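Local coordinates for histone-lysine N-methyltransferase SETMAR (Homo sapiens, PDB 3BO5), which transfers methyl groups from S-adenosyl-L-methionine to a lysine side chain of histone H3 through its SET domain and takes part in DNA double-strand break repair, at residues K174-H186 with T195-R207. The protein carries 2 engineered substitutions. Sequence-based numbering, arbitrary orientation. Where two conformers were deposited one is given.
Sequences KSDSNYIIAIREH and TFVDPTYIGNIGR. With SAH (S-adenosyl-L-homocysteine), chain F.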
ATOM      1  N   LYS A 174     -18.317  16.626  -0.080  1.00 48.87           N
ATOM      2  CA  LYS A 174     -17.483  17.316   0.931  1.00 49.16           C
ATOM      3  C   LYS A 174     -17.044  16.468   2.131  1.00 49.12           C
ATOM      4  O   LYS A 174     -15.919  16.649   2.647  1.00 50.03           O
ATOM      5  CB  LYS A 174     -18.173  18.598   1.431  1.00 49.47           C
ATOM      6  N   SER A 175     -17.913  15.567   2.592  1.00 48.75           N
ATOM      7  CA  SER A 175     -17.554  14.691   3.716  1.00 48.08           C
ATOM      8  C   SER A 175     -17.061  13.298   3.271  1.00 46.47           C
ATOM      9  O   SER A 175     -16.661  12.471   4.119  1.00 47.07           O
ATOM     10  CB  SER A 175     -18.682  14.621   4.790  1.00 48.82           C
ATOM     11  OG  SER A 175     -19.785  13.795   4.405  1.00 50.37           O
ATOM     12  N   ASP A 176     -17.046  13.055   1.952  1.00 43.88           N
ATOM     13  CA  ASP A 176     -16.512  11.792   1.406  1.00 41.37           C
ATOM     14  C   ASP A 176     -15.047  11.583   1.846  1.00 38.46           C
ATOM     15  O   ASP A 176     -14.230  12.524   1.768  1.00 38.98           O
ATOM     16  CB  ASP A 176     -16.565  11.774  -0.134  1.00 41.78           C
ATOM     17  CG  ASP A 176     -17.989  11.619  -0.689  1.00 42.64           C
ATOM     18  OD1 ASP A 176     -18.919  11.354   0.098  1.00 42.00           O
ATOM     19  OD2 ASP A 176     -18.164  11.752  -1.921  1.00 42.73           O
ATOM     20  N   SER A 177     -14.724  10.376   2.323  1.00 34.35           N
ATOM     21  CA  SER A 177     -13.304   9.981   2.458  1.00 30.25           C
ATOM     22  C   SER A 177     -12.851   9.777   1.003  1.00 28.34           C
ATOM     23  O   SER A 177     -13.644   9.311   0.152  1.00 28.92           O
ATOM     24  CB  SER A 177     -13.158   8.699   3.296  1.00 31.36           C
ATOM     25  OG  SER A 177     -13.646   8.886   4.638  1.00 29.38           O
ATOM     26  N   ASN A 178     -11.628  10.205   0.688  1.00 24.32           N
ATOM     27  CA  ASN A 178     -11.078  10.156  -0.703  1.00 20.86           C
ATOM     28  C   ASN A 178     -10.033   9.055  -0.680  1.00 18.28           C
ATOM     29  O   ASN A 178      -9.156   9.120   0.206  1.00 17.48           O
ATOM     30  CB  ASN A 178     -10.361  11.469  -0.961  1.00 20.10           C
ATOM     31  CG  ASN A 178     -11.310  12.656  -0.914  1.00 23.53           C
ATOM     32  OD1 ASN A 178     -11.361  13.414   0.086  1.00 27.22           O
ATOM     33  ND2 ASN A 178     -12.101  12.781  -1.934  1.00 25.53           N
ATOM     34  N   TYR A 179     -10.118   8.074  -1.598  1.00 13.85           N
ATOM     35  CA  TYR A 179      -9.149   6.954  -1.518  1.00 13.06           C
ATOM     36  C   TYR A 179      -8.322   6.699  -2.746  1.00 12.36           C
ATOM     37  O   TYR A 179      -7.406   5.872  -2.710  1.00 12.10           O
ATOM     38  CB  TYR A 179      -9.919   5.623  -1.243  1.00 12.14           C
ATOM     39  CG  TYR A 179     -10.746   5.540   0.003  1.00 11.82           C
ATOM     40  CD1 TYR A 179     -12.076   5.901  -0.028  1.00 13.18           C
ATOM     41  CD2 TYR A 179     -10.203   5.092   1.190  1.00 11.89           C
ATOM     42  CE1 TYR A 179     -12.840   5.861   1.150  1.00 12.69           C
ATOM     43  CE2 TYR A 179     -10.905   5.002   2.336  1.00 10.00           C
ATOM     44  CZ  TYR A 179     -12.267   5.379   2.330  1.00 13.93           C
ATOM     45  OH  TYR A 179     -13.060   5.366   3.449  1.00 16.71           O
ATOM     46  N   ILE A 180      -8.623   7.353  -3.887  1.00 12.32           N
ATOM     47  CA  ILE A 180      -7.876   7.020  -5.076  1.00 13.37           C
ATOM     48  C   ILE A 180      -6.447   7.496  -4.940  1.00 12.06           C
ATOM     49  O   ILE A 180      -6.206   8.617  -4.440  1.00 13.06           O
ATOM     50  CB  ILE A 180      -8.517   7.693  -6.322  1.00 12.71           C
ATOM     51  CG1 ILE A 180      -9.977   7.236  -6.410  1.00 16.73           C
ATOM     52  CG2 ILE A 180      -7.757   7.296  -7.580  1.00 15.79           C
ATOM     53  CD1 ILE A 180     -10.646   7.763  -7.687  1.00 17.86           C
ATOM     54  N   ILE A 181      -5.495   6.692  -5.400  1.00 11.15           N
ATOM     55  CA  ILE A 181      -4.109   7.125  -5.404  1.00 11.50           C
ATOM     56  C   ILE A 181      -3.561   6.962  -6.821  1.00 12.32           C
ATOM     57  O   ILE A 181      -3.932   6.019  -7.578  1.00 12.21           O
ATOM     58  CB  ILE A 181      -3.218   6.272  -4.394  1.00 10.49           C
ATOM     59  CG1 ILE A 181      -1.869   6.918  -4.226  1.00 12.81           C
ATOM     60  CG2 ILE A 181      -3.119   4.800  -4.849  1.00 12.86           C
ATOM     61  CD1 ILE A 181      -1.030   6.266  -3.058  1.00 13.45           C
ATOM     62  N   ALA A 182      -2.699   7.903  -7.188  1.00 12.51           N
ATOM     63  CA  ALA A 182      -2.050   7.902  -8.499  1.00 12.23           C
ATOM     64  C   ALA A 182      -0.561   7.669  -8.351  1.00 14.55           C
ATOM     65  O   ALA A 182       0.138   8.390  -7.639  1.00 15.34           O
ATOM     66  CB  ALA A 182      -2.291   9.239  -9.250  1.00 15.53           C
ATOM     67  N   ILE A 183      -0.065   6.636  -9.007  1.00 15.85           N
ATOM     68  CA  ILE A 183       1.334   6.265  -8.926  1.00 16.27           C
ATOM     69  C   ILE A 183       1.925   6.550 -10.314  1.00 15.92           C
ATOM     70  O   ILE A 183       1.466   6.038 -11.306  1.00 16.74           O
ATOM     71  CB  ILE A 183       1.525   4.767  -8.611  1.00 15.98           C
ATOM     72  CG1 ILE A 183       0.728   4.359  -7.393  1.00 17.97           C
ATOM     73  CG2 ILE A 183       3.059   4.399  -8.479  1.00 17.62           C
ATOM     74  CD1 ILE A 183       1.074   5.214  -6.173  1.00 15.57           C
ATOM     75  N   ARG A 184       2.950   7.366 -10.376  1.00 17.45           N
ATOM     76  CA  ARG A 184       3.608   7.602 -11.669  1.00 18.43           C
ATOM     77  C   ARG A 184       5.064   7.260 -11.516  1.00 19.81           C
ATOM     78  O   ARG A 184       5.723   7.787 -10.632  1.00 21.55           O
ATOM     79  CB  ARG A 184       3.405   9.063 -12.144  1.00 21.02           C
ATOM     80  CG  ARG A 184       1.906   9.360 -12.332  1.00 23.86           C
ATOM     81  CD  ARG A 184       1.680  10.684 -13.040  1.00 30.01           C
ATOM     82  NE  ARG A 184       0.259  10.815 -13.395  1.00 36.67           N
ATOM     83  CZ  ARG A 184      -0.696  11.245 -12.563  1.00 35.67           C
ATOM     84  NH1 ARG A 184      -1.954  11.351 -13.008  1.00 35.66           N
ATOM     85  NH2 ARG A 184      -0.403  11.577 -11.301  1.00 33.49           N
ATOM     86  N   GLU A 185       5.570   6.362 -12.359  1.00 19.07           N
ATOM     87  CA  GLU A 185       6.910   5.953 -12.267  1.00 20.61           C
ATOM     88  C   GLU A 185       7.615   6.340 -13.589  1.00 23.11           C
ATOM     89  O   GLU A 185       7.153   5.969 -14.668  1.00 24.06           O
ATOM     90  CB  GLU A 185       6.964   4.452 -12.074  1.00 19.84           C
ATOM     91  CG  GLU A 185       6.321   4.008 -10.738  1.00 18.48           C
ATOM     92  CD  GLU A 185       6.122   2.525 -10.692  1.00 20.13           C
ATOM     93  OE1 GLU A 185       5.059   2.065 -11.073  1.00 21.31           O
ATOM     94  OE2 GLU A 185       7.071   1.797 -10.302  1.00 21.05           O
ATOM     95  N   HIS A 186       8.717   7.067 -13.478  1.00 25.05           N
ATOM     96  CA  HIS A 186       9.422   7.560 -14.689  1.00 28.28           C
ATOM     97  C   HIS A 186      10.601   6.694 -15.015  1.00 29.37           C
ATOM     98  O   HIS A 186      11.273   6.240 -14.089  1.00 31.38           O
ATOM     99  CB  HIS A 186       9.886   9.007 -14.479  1.00 29.66           C
ATOM    100  CG  HIS A 186       8.765   9.996 -14.448  1.00 33.78           C
ATOM    101  ND1 HIS A 186       7.884  10.086 -13.392  1.00 38.48           N
ATOM    102  CD2 HIS A 186       8.384  10.943 -15.340  1.00 37.66           C
ATOM    103  CE1 HIS A 186       6.989  11.026 -13.646  1.00 39.55           C
ATOM    104  NE2 HIS A 186       7.280  11.571 -14.815  1.00 41.47           N
ATOM    105  N   THR A 195      -0.314   4.224 -12.637  1.00 15.78           N
ATOM    106  CA  THR A 195      -1.217   3.234 -12.034  1.00 15.42           C
ATOM    107  C   THR A 195      -2.171   3.977 -11.102  1.00 13.97           C
ATOM    108  O   THR A 195      -1.731   4.788 -10.279  1.00 14.14           O
ATOM    109  CB  THR A 195      -0.432   2.211 -11.154  1.00 15.06           C
ATOM    110  OG1 THR A 195       0.607   1.589 -11.924  1.00 15.23           O
ATOM    111  CG2 THR A 195      -1.375   1.106 -10.616  1.00 16.13           C
ATOM    112  N   PHE A 196      -3.443   3.749 -11.286  1.00 13.25           N
ATOM    113  CA  PHE A 196      -4.432   4.353 -10.376  1.00 14.21           C
ATOM    114  C   PHE A 196      -5.052   3.235  -9.618  1.00 13.69           C
ATOM    115  O   PHE A 196      -5.554   2.286 -10.188  1.00 13.30           O
ATOM    116  CB  PHE A 196      -5.502   5.130 -11.178  1.00 14.78           C
ATOM    117  CG  PHE A 196      -4.930   6.208 -11.987  1.00 15.50           C
ATOM    118  CD1 PHE A 196      -4.669   7.449 -11.435  1.00 17.83           C
ATOM    119  CD2 PHE A 196      -4.625   5.991 -13.343  1.00 16.45           C
ATOM    120  CE1 PHE A 196      -4.118   8.460 -12.232  1.00 18.32           C
ATOM    121  CE2 PHE A 196      -4.047   6.983 -14.121  1.00 20.16           C
ATOM    122  CZ  PHE A 196      -3.794   8.207 -13.558  1.00 18.43           C
ATOM    123  N   VAL A 197      -5.075   3.404  -8.285  1.00 11.58           N
ATOM    124  CA  VAL A 197      -5.678   2.355  -7.440  1.00 12.59           C
ATOM    125  C   VAL A 197      -6.749   2.943  -6.584  1.00 11.72           C
ATOM    126  O   VAL A 197      -6.533   3.981  -5.983  1.00 11.52           O
ATOM    127  CB  VAL A 197      -4.618   1.798  -6.543  1.00 12.42           C
ATOM    128  CG1 VAL A 197      -5.207   0.797  -5.610  1.00 11.82           C
ATOM    129  CG2 VAL A 197      -3.532   1.085  -7.443  1.00 14.54           C
ATOM    130  N   ASP A 198      -7.883   2.282  -6.510  1.00 10.80           N
ATOM    131  CA  ASP A 198      -9.019   2.886  -5.814  1.00 11.02           C
ATOM    132  C   ASP A 198      -9.644   1.823  -4.935  1.00 11.68           C
ATOM    133  O   ASP A 198     -10.406   0.957  -5.460  1.00 12.10           O
ATOM    134  CB  ASP A 198     -10.106   3.383  -6.824  1.00 11.29           C
ATOM    135  CG  ASP A 198     -11.233   4.060  -6.117  1.00 14.65           C
ATOM    136  OD1 ASP A 198     -11.176   4.196  -4.896  1.00 14.28           O
ATOM    137  OD2 ASP A 198     -12.219   4.450  -6.784  1.00 15.57           O
ATOM    138  N   PRO A 199      -9.403   1.847  -3.606  1.00 12.37           N
ATOM    139  CA  PRO A 199     -10.012   0.879  -2.716  1.00 12.33           C
ATOM    140  C   PRO A 199     -11.316   1.381  -2.093  1.00 12.73           C
ATOM    141  O   PRO A 199     -11.785   0.845  -1.079  1.00 12.40           O
ATOM    142  CB  PRO A 199      -8.933   0.708  -1.605  1.00 11.90           C
ATOM    143  CG  PRO A 199      -8.411   2.088  -1.473  1.00 10.48           C
ATOM    144  CD  PRO A 199      -8.385   2.655  -2.914  1.00 12.07           C
ATOM    145  N   THR A 200     -11.966   2.382  -2.731  1.00 11.23           N
ATOM    146  CA  THR A 200     -13.171   2.985  -2.146  1.00 12.41           C
ATOM    147  C   THR A 200     -14.282   1.971  -1.979  1.00 13.03           C
ATOM    148  O   THR A 200     -14.904   1.887  -0.919  1.00 13.20           O
ATOM    149  CB  THR A 200     -13.758   4.064  -3.020  1.00 12.55           C
ATOM    150  OG1 THR A 200     -12.775   5.109  -3.142  1.00 12.88           O
ATOM    151  CG2 THR A 200     -15.006   4.653  -2.413  1.00 16.03           C
ATOM    152  N   TYR A 201     -14.558   1.219  -3.048  1.00 11.95           N
ATOM    153  CA  TYR A 201     -15.674   0.209  -3.005  1.00 12.84           C
ATOM    154  C   TYR A 201     -15.209  -1.203  -2.819  1.00 12.64           C
ATOM    155  O   TYR A 201     -15.878  -2.008  -2.153  1.00 14.08           O
ATOM    156  CB  TYR A 201     -16.422   0.270  -4.356  1.00 14.02           C
ATOM    157  CG  TYR A 201     -16.861   1.692  -4.668  1.00 12.57           C
ATOM    158  CD1 TYR A 201     -17.808   2.315  -3.892  1.00 15.60           C
ATOM    159  CD2 TYR A 201     -16.250   2.401  -5.723  1.00 15.84           C
ATOM    160  CE1 TYR A 201     -18.189   3.623  -4.171  1.00 18.19           C
ATOM    161  CE2 TYR A 201     -16.636   3.688  -6.020  1.00 15.94           C
ATOM    162  CZ  TYR A 201     -17.597   4.304  -5.197  1.00 16.65           C
ATOM    163  OH  TYR A 201     -17.997   5.633  -5.407  1.00 21.29           O
ATOM    164  N   ILE A 202     -14.072  -1.524  -3.470  1.00 11.95           N
ATOM    165  CA  ILE A 202     -13.486  -2.870  -3.384  1.00 12.30           C
ATOM    166  C   ILE A 202     -12.031  -2.630  -3.008  1.00 12.30           C
ATOM    167  O   ILE A 202     -11.302  -1.970  -3.760  1.00 12.19           O
ATOM    168  CB  ILE A 202     -13.550  -3.532  -4.769  1.00 14.74           C
ATOM    169  CG1 ILE A 202     -15.027  -3.514  -5.270  1.00 14.64           C
ATOM    170  CG2 ILE A 202     -13.002  -4.947  -4.627  1.00 15.93           C
ATOM    171  CD1 ILE A 202     -15.139  -4.004  -6.627  1.00 16.02           C
ATOM    172  N   GLY A 203     -11.616  -3.073  -1.815  1.00 14.08           N
ATOM    173  CA  GLY A 203     -10.227  -2.710  -1.436  1.00 13.21           C
ATOM    174  C   GLY A 203      -9.807  -3.509  -0.247  1.00 14.39           C
ATOM    175  O   GLY A 203     -10.601  -4.251   0.310  1.00 13.70           O
ATOM    176  N   ASN A 204      -8.541  -3.345   0.098  1.00 10.64           N
ATOM    177  CA  ASN A 204      -7.979  -4.081   1.219  1.00 12.16           C
ATOM    178  C   ASN A 204      -7.890  -3.155   2.430  1.00 11.45           C
ATOM    179  O   ASN A 204      -8.404  -2.060   2.439  1.00 12.71           O
ATOM    180  CB  ASN A 204      -6.656  -4.699   0.873  1.00 11.96           C
ATOM    181  CG  ASN A 204      -5.526  -3.712   1.037  1.00 11.96           C
ATOM    182  OD1 ASN A 204      -5.707  -2.472   0.824  1.00 13.39           O
ATOM    183  ND2 ASN A 204      -4.331  -4.235   1.385  1.00 12.16           N
ATOM    184  N   ILE A 205      -7.238  -3.632   3.499  1.00 11.99           N
ATOM    185  CA  ILE A 205      -7.242  -2.879   4.765  0.50 11.51           C
ATOM    186  C   ILE A 205      -6.438  -1.597   4.659  1.00 10.95           C
ATOM    187  O   ILE A 205      -6.594  -0.683   5.499  1.00 13.57           O
ATOM    188  CB  ILE A 205      -6.660  -3.663   6.012  0.50 11.89           C
ATOM    189  CG1 ILE A 205      -5.283  -4.256   5.669  0.50 11.35           C
ATOM    190  CG2 ILE A 205      -7.707  -4.651   6.601  0.50 12.00           C
ATOM    191  CD1 ILE A 205      -4.533  -4.675   6.929  0.50 12.76           C
ATOM    192  N   GLY A 206      -5.572  -1.495   3.628  1.00 11.09           N
ATOM    193  CA  GLY A 206      -4.807  -0.275   3.477  1.00 12.12           C
ATOM    194  C   GLY A 206      -5.652   0.970   3.279  1.00 12.07           C
ATOM    195  O   GLY A 206      -5.176   2.106   3.504  1.00 11.19           O
ATOM    196  N   ARG A 207      -6.892   0.779   2.829  1.00 11.55           N
ATOM    197  CA  ARG A 207      -7.808   1.918   2.632  1.00 11.42           C
ATOM    198  C   ARG A 207      -8.009   2.675   3.942  1.00 13.21           C
ATOM    199  O   ARG A 207      -8.404   3.839   3.916  1.00 13.26           O
ATOM    200  CB  ARG A 207      -9.177   1.487   2.057  1.00 10.93           C
ATOM    201  CG  ARG A 207      -9.976   0.703   3.115  1.00 11.68           C
ATOM    202  CD  ARG A 207     -11.057  -0.067   2.487  1.00 12.71           C
ATOM    203  NE  ARG A 207     -12.049   0.777   1.806  1.00 10.71           N
ATOM    204  CZ  ARG A 207     -13.048   1.408   2.450  1.00 12.46           C
ATOM    205  NH1 ARG A 207     -13.118   1.356   3.800  1.00 13.27           N
ATOM    206  NH2 ARG A 207     -14.014   2.104   1.759  1.00 13.38           N
TER
HETATM  207  N   SAH F 305     -10.402   8.002   7.826  1.00 13.08           N
HETATM  208  CA  SAH F 305     -10.769   7.176   6.630  1.00 14.34           C
HETATM  209  CB  SAH F 305      -9.615   6.249   6.182  1.00 14.13           C
HETATM  210  CG  SAH F 305      -8.597   7.066   5.365  1.00 11.32           C
HETATM  211  SD  SAH F 305      -9.283   7.595   3.769  1.00 14.08           S
HETATM  212  C   SAH F 305     -12.053   6.382   6.962  1.00 12.98           C
HETATM  213  O   SAH F 305     -12.689   6.619   7.984  1.00 14.21           O
HETATM  214  OXT SAH F 305     -12.408   5.475   6.142  1.00 14.58           O
HETATM  215  C5' SAH F 305      -8.840   9.343   3.801  1.00 14.52           C
HETATM  216  C4' SAH F 305      -9.757  10.218   4.653  1.00 13.30           C
HETATM  217  O4' SAH F 305      -9.469  10.069   6.046  1.00 11.50           O
HETATM  218  C3' SAH F 305      -9.575  11.686   4.404  1.00 15.50           C
HETATM  219  O3' SAH F 305     -10.364  12.118   3.261  1.00 18.06           O
HETATM  220  C2' SAH F 305     -10.032  12.328   5.681  1.00 15.33           C
HETATM  221  O2' SAH F 305     -11.458  12.235   5.853  1.00 18.10           O
HETATM  222  C1' SAH F 305      -9.464  11.355   6.695  1.00 11.08           C
HETATM  223  N9  SAH F 305      -8.053  11.631   7.032  1.00 12.05           N
HETATM  224  C8  SAH F 305      -6.938  10.834   6.783  1.00 11.65           C
HETATM  225  N7  SAH F 305      -5.882  11.405   7.328  1.00 15.52           N
HETATM  226  C5  SAH F 305      -6.264  12.533   7.961  1.00 12.76           C
HETATM  227  C6  SAH F 305      -5.514  13.508   8.653  1.00 11.71           C
HETATM  228  N6  SAH F 305      -4.208  13.453   8.924  1.00 12.52           N
HETATM  229  N1  SAH F 305      -6.259  14.586   9.122  1.00 12.36           N
HETATM  230  C2  SAH F 305      -7.600  14.684   8.918  1.00 13.30           C
HETATM  231  N3  SAH F 305      -8.377  13.745   8.270  1.00 12.97           N
HETATM  232  C4  SAH F 305      -7.634  12.726   7.756  1.00 11.19           C
HETATM  233  O   HOH W   1     -12.727   7.686  -3.165  1.00 20.98           O
HETATM  234  O   HOH W   2       2.781   3.201 -11.901  1.00 17.27           O
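T195 pairs with I183 through two backbone hydrogen bonds, the shorter from I183 N to T195 O at 2.8 Å. Water 2 joins T195 OG1 to E185 OE1. F196 CG lies beside its own backbone N (chi1 -60°), and the ring extends along A182 to R184. Its CE1 is 3.6 Å from A182 CB, and R184 NH1 comes to the ring edge. The guanidinium stands steeply to the ring, at 78°; its NE pairs with E194. V197 bonds I181 in both directions, and V197 CB lies beside I181 CG2. Strands 181-185 and 193-199 form an antiparallel hairpin within the SET domain; S177 to Y179, just before it, line the cofactor pocket. D198 receives I180 CG1 on its carboxylate, 3.4 Å from CG. D198 OD1 takes T200 N in an Asx turn and T200 OG1 through its syn lone pair. P199 CD packs on Y179 CB at 3.7 Å. R207 lays its guanidinium on the Y179 ring, planes 21° apart, and its NE and NH2 bond P199 O and T200 O. Y179 OH donates to SAH OXT at 2.8 Å. A leucine here would probably leave the SAH carboxylate without this hydroxyl donor and the R207 guanidinium without its stacking partner.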